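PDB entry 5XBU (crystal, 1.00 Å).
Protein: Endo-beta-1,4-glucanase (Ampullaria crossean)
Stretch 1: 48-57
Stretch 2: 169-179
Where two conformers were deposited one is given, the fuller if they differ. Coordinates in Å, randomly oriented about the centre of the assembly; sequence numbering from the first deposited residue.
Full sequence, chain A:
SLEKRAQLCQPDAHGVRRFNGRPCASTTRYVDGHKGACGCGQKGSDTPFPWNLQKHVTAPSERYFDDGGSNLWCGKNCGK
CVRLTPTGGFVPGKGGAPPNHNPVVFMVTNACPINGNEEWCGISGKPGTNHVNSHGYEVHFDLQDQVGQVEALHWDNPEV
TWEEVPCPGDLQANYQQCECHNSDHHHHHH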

# COMPACT_ATOMS: atom_id res chain seq x y z
N PRO A 48 0.68 3.55 -18.14
CA PRO A 48 1.17 4.37 -17.03
C PRO A 48 2.30 5.27 -17.48
O PRO A 48 3.08 4.92 -18.36
CB PRO A 48 1.67 3.33 -16.01
CG PRO A 48 2.06 2.14 -16.86
CD PRO A 48 1.06 2.13 -17.99
N PHE A 49 2.42 6.41 -16.83
CA PHE A 49 3.66 7.15 -16.95
C PHE A 49 4.81 6.28 -16.46
O PHE A 49 4.65 5.53 -15.48
CB PHE A 49 3.63 8.42 -16.11
CG PHE A 49 2.53 9.39 -16.46
CD1 PHE A 49 2.41 9.92 -17.72
CD2 PHE A 49 1.62 9.80 -15.50
CE1 PHE A 49 1.43 10.83 -18.05
CE2 PHE A 49 0.63 10.71 -15.80
CZ PHE A 49 0.52 11.23 -17.09
N PRO A 50 5.99 6.36 -17.08
CA PRO A 50 7.12 5.56 -16.61
C PRO A 50 7.37 5.71 -15.12
O PRO A 50 7.69 4.71 -14.45
CB PRO A 50 8.29 6.04 -17.48
CG PRO A 50 7.61 6.35 -18.81
CD PRO A 50 6.28 7.02 -18.38
N TRP A 51 7.27 6.92 -14.57
CA TRP A 51 7.54 7.07 -13.14
C TRP A 51 6.63 6.19 -12.29
O TRP A 51 7.02 5.78 -11.19
CB TRP A 51 7.47 8.53 -12.69
CG TRP A 51 6.11 9.18 -12.82
CD1 TRP A 51 5.71 10.04 -13.80
CD2 TRP A 51 4.99 9.05 -11.93
NE1 TRP A 51 4.43 10.44 -13.57
CE2 TRP A 51 3.96 9.84 -12.43
CE3 TRP A 51 4.79 8.36 -10.73
CZ2 TRP A 51 2.73 9.94 -11.79
CZ3 TRP A 51 3.56 8.45 -10.10
CH2 TRP A 51 2.54 9.24 -10.63
N ASN A 52 5.41 5.93 -12.76
CA ASN A 52 4.46 5.11 -12.01
C ASN A 52 4.73 3.61 -12.11
O ASN A 52 4.11 2.82 -11.40
CB ASN A 52 3.04 5.49 -12.46
CG ASN A 52 1.98 4.92 -11.57
OD1 ASN A 52 2.13 4.90 -10.35
ND2 ASN A 52 0.89 4.44 -12.17
N LEU A 53 5.69 3.21 -12.94
CA LEU A 53 6.25 1.87 -12.93
C LEU A 53 7.57 1.79 -12.19
O LEU A 53 7.99 0.69 -11.81
CB LEU A 53 6.46 1.40 -14.39
CG LEU A 53 5.18 1.22 -15.17
CD1 LEU A 53 5.50 0.81 -16.58
CD2 LEU A 53 4.24 0.19 -14.51
N GLN A 54 8.25 2.92 -11.99
CA GLN A 54 9.63 2.95 -11.52
C GLN A 54 9.79 3.33 -10.05
O GLN A 54 10.77 2.92 -9.42
CB GLN A 54 10.43 3.98 -12.33
CG GLN A 54 10.59 3.65 -13.79
CD GLN A 54 10.99 4.85 -14.62
OE1 GLN A 54 10.82 6.00 -14.21
NE2 GLN A 54 11.52 4.58 -15.81
N LYS A 55 8.91 4.18 -9.54
CA LYS A 55 9.08 4.81 -8.24
C LYS A 55 8.42 3.99 -7.14
O LYS A 55 7.89 2.91 -7.40
CB LYS A 55 8.59 6.24 -8.26
CG LYS A 55 9.46 7.14 -9.11
CD LYS A 55 9.19 8.60 -8.80
CE LYS A 55 10.07 9.51 -9.57
NZ LYS A 55 9.88 10.90 -9.11
N HIS A 56 8.52 4.49 -5.90
CA HIS A 56 7.90 3.86 -4.75
C HIS A 56 6.42 4.25 -4.73
O HIS A 56 6.03 5.27 -4.15
CB HIS A 56 8.60 4.32 -3.48
CG HIS A 56 9.99 3.86 -3.37
ND1 HIS A 56 10.97 4.63 -2.79
CD2 HIS A 56 10.58 2.69 -3.72
CE1 HIS A 56 12.13 3.97 -2.84
NE2 HIS A 56 11.92 2.79 -3.39
N VAL A 57 5.63 3.43 -5.40
CA VAL A 57 4.20 3.63 -5.51
C VAL A 57 3.49 2.35 -5.07
O VAL A 57 4.05 1.24 -5.10
CB VAL A 57 3.80 4.09 -6.94
CG1 VAL A 57 4.39 5.47 -7.22
CG2 VAL A 57 4.17 3.08 -8.02
N GLY A 169 8.63 16.06 -2.62
CA GLY A 169 8.29 16.99 -3.69
C GLY A 169 8.25 16.36 -5.07
O GLY A 169 7.42 16.72 -5.90
N ASP A 170 9.15 15.41 -5.33
CA ASP A 170 9.15 14.80 -6.66
C ASP A 170 7.88 13.99 -6.89
O ASP A 170 7.31 14.01 -7.98
CB ASP A 170 10.38 13.92 -6.86
CG ASP A 170 10.40 12.73 -5.93
OD1 ASP A 170 10.42 12.93 -4.70
OD2 ASP A 170 10.41 11.58 -6.43
N LEU A 171 7.41 13.28 -5.86
CA LEU A 171 6.19 12.48 -5.98
C LEU A 171 4.98 13.38 -6.08
O LEU A 171 4.05 13.09 -6.85
CB LEU A 171 6.08 11.51 -4.80
CG LEU A 171 7.01 10.30 -4.90
CD1 LEU A 171 7.05 9.55 -3.59
CD2 LEU A 171 6.60 9.39 -6.03
N GLN A 172 4.99 14.48 -5.35
CA GLN A 172 3.89 15.44 -5.43
C GLN A 172 3.78 16.02 -6.84
O GLN A 172 2.67 16.18 -7.38
CB GLN A 172 4.13 16.53 -4.40
CG GLN A 172 2.99 17.50 -4.25
CD GLN A 172 1.97 17.04 -3.24
OE1 GLN A 172 1.97 15.88 -2.81
NE2 GLN A 172 1.11 17.95 -2.83
N ALA A 173 4.92 16.32 -7.46
CA ALA A 173 4.92 16.82 -8.83
C ALA A 173 4.47 15.75 -9.82
O ALA A 173 3.73 16.05 -10.77
CB ALA A 173 6.30 17.38 -9.19
N ASN A 174 4.93 14.51 -9.63
CA ASN A 174 4.46 13.41 -10.46
C ASN A 174 2.94 13.32 -10.41
O ASN A 174 2.27 13.17 -11.44
CB ASN A 174 5.03 12.07 -9.97
CG ASN A 174 6.51 11.85 -10.26
OD1 ASN A 174 7.19 11.22 -9.46
ND2 ASN A 174 7.00 12.27 -11.42
N TYR A 175 2.37 13.36 -9.20
CA TYR A 175 0.94 13.13 -9.04
C TYR A 175 0.11 14.19 -9.77
O TYR A 175 -1.02 13.91 -10.20
CB TYR A 175 0.55 13.07 -7.54
CG TYR A 175 -0.88 12.63 -7.41
CD1 TYR A 175 -1.28 11.35 -7.82
CD2 TYR A 175 -1.88 13.52 -7.00
CE1 TYR A 175 -2.61 10.97 -7.85
CE2 TYR A 175 -3.22 13.14 -6.99
CZ TYR A 175 -3.56 11.88 -7.43
OH TYR A 175 -4.89 11.51 -7.47
N GLN A 176 0.65 15.39 -9.91
CA GLN A 176 -0.07 16.47 -10.59
C GLN A 176 -0.46 16.11 -12.01
O GLN A 176 -1.44 16.65 -12.53
CB GLN A 176 0.75 17.76 -10.52
CG GLN A 176 0.76 18.29 -9.10
CD GLN A 176 1.85 19.27 -8.78
OE1 GLN A 176 2.73 19.55 -9.58
NE2 GLN A 176 1.78 19.81 -7.57
N GLN A 177 0.27 15.20 -12.65
CA GLN A 177 -0.14 14.81 -13.99
C GLN A 177 -1.08 13.61 -14.03
O GLN A 177 -1.53 13.25 -15.12
CB GLN A 177 1.00 14.73 -15.00
CG GLN A 177 1.89 13.64 -14.71
CD GLN A 177 3.08 13.46 -15.69
OE1 GLN A 177 3.99 12.64 -15.44
NE2 GLN A 177 3.07 14.21 -16.81
N CYS A 178 -1.44 13.03 -12.89
CA CYS A 178 -2.45 11.99 -12.89
C CYS A 178 -3.83 12.60 -13.08
O CYS A 178 -4.14 13.69 -12.59
CB CYS A 178 -2.43 11.23 -11.57
SG CYS A 178 -0.77 10.50 -11.22
N GLU A 179 -4.69 11.84 -13.76
CA GLU A 179 -6.01 12.38 -14.09
C GLU A 179 -6.85 12.64 -12.85
O GLU A 179 -7.70 13.53 -12.85
CB GLU A 179 -6.71 11.43 -15.04
CG GLU A 179 -7.98 12.02 -15.62
CD GLU A 179 -8.61 11.14 -16.67
OE1 GLU A 179 -7.99 10.13 -17.09
OE2 GLU A 179 -9.72 11.47 -17.10

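Stretch 2 begins as a helix, and its first residue, Gly-169, makes no contact with stretch 1. The contact opens at Asp-170. Its CA-to-CB bond points sideways, but chi1 is p and the carboxylate comes nearer to the other stretch. There Asp-170 OD2 lies 2.8 Å from Lys-55 NZ. This is a salt bridge, and a hydrogen bond is part of it. The lysine reaches it with a nearly extended chain, chi2 to chi4 all being t.

Leu-171 supplies the apolar counterpart. Its CD2 lies 3.9 Å from Lys-55 CD, so the leucine packs against the methylene part of the same lysine whose ammonium group is held by polar partners. Leu-171 CD1 also lies 4.4 Å from His-56 O, a looser approach. The imidazole of His-56 takes no part, because the end of that side chain leads away.

Gln-172 and Ala-173 are out of reach of stretch 1 and exposed. The next helical turn brings Asn-174 round to face it. Here the CA atoms of Asn-174 and Trp-51 are 7.5 Å apart, and the side chain of each points toward the other stretch. Asn-174 does two things. Its OD1 accepts a hydrogen bond from Lys-55 NZ at 2.7 Å, so the ammonium group bridges Asp-170 and Asn-174, one helical turn apart. Its CB sits over the face of the Trp-51 indole, 3.4 Å from the centroid of the six-membered ring and 9° off the ring normal. This is a CH-pi contact with the carbon almost directly above the ring centre. Asn-174 OD1 is also 3.2 Å from Asp-170 O, but both are acceptors and no hydrogen bond joins them. The backbone of Asn-174 is close as well, with Asn-174 O 3.3 Å from Trp-51 CZ2.

Tyr-175 turns its side chain away. It begins a type I beta turn that ends at Cys-178, closed by a hydrogen bond from Cys-178 N to Tyr-175 O at 2.9 Å. Gln-176, within the turn, also points away and makes no contact.

Gln-177 points back toward stretch 1 and meets two aromatic residues. Its OE1 accepts a hydrogen bond from Trp-51 NE1 at 2.9 Å, with an N-H...O angle of 146°, so the bond is somewhat bent. The oxygen lies near the plane of the indole, at its edge, where the N-H group projects. The same side chain covers Phe-49: Gln-177 CD lies over one face of that ring, and Gln-177 CG is 3.4 Å from Phe-49 CE2.

Cys-178 completes the contact. Its SG lies 3.6 Å from Trp-51 CZ2, at the edge of the indole and 85° off the normal of the six-membered ring. Trp-51 is thus met on a face by Asn-174 and along its edge by Gln-177 and Cys-178. Glu-179 makes no contact.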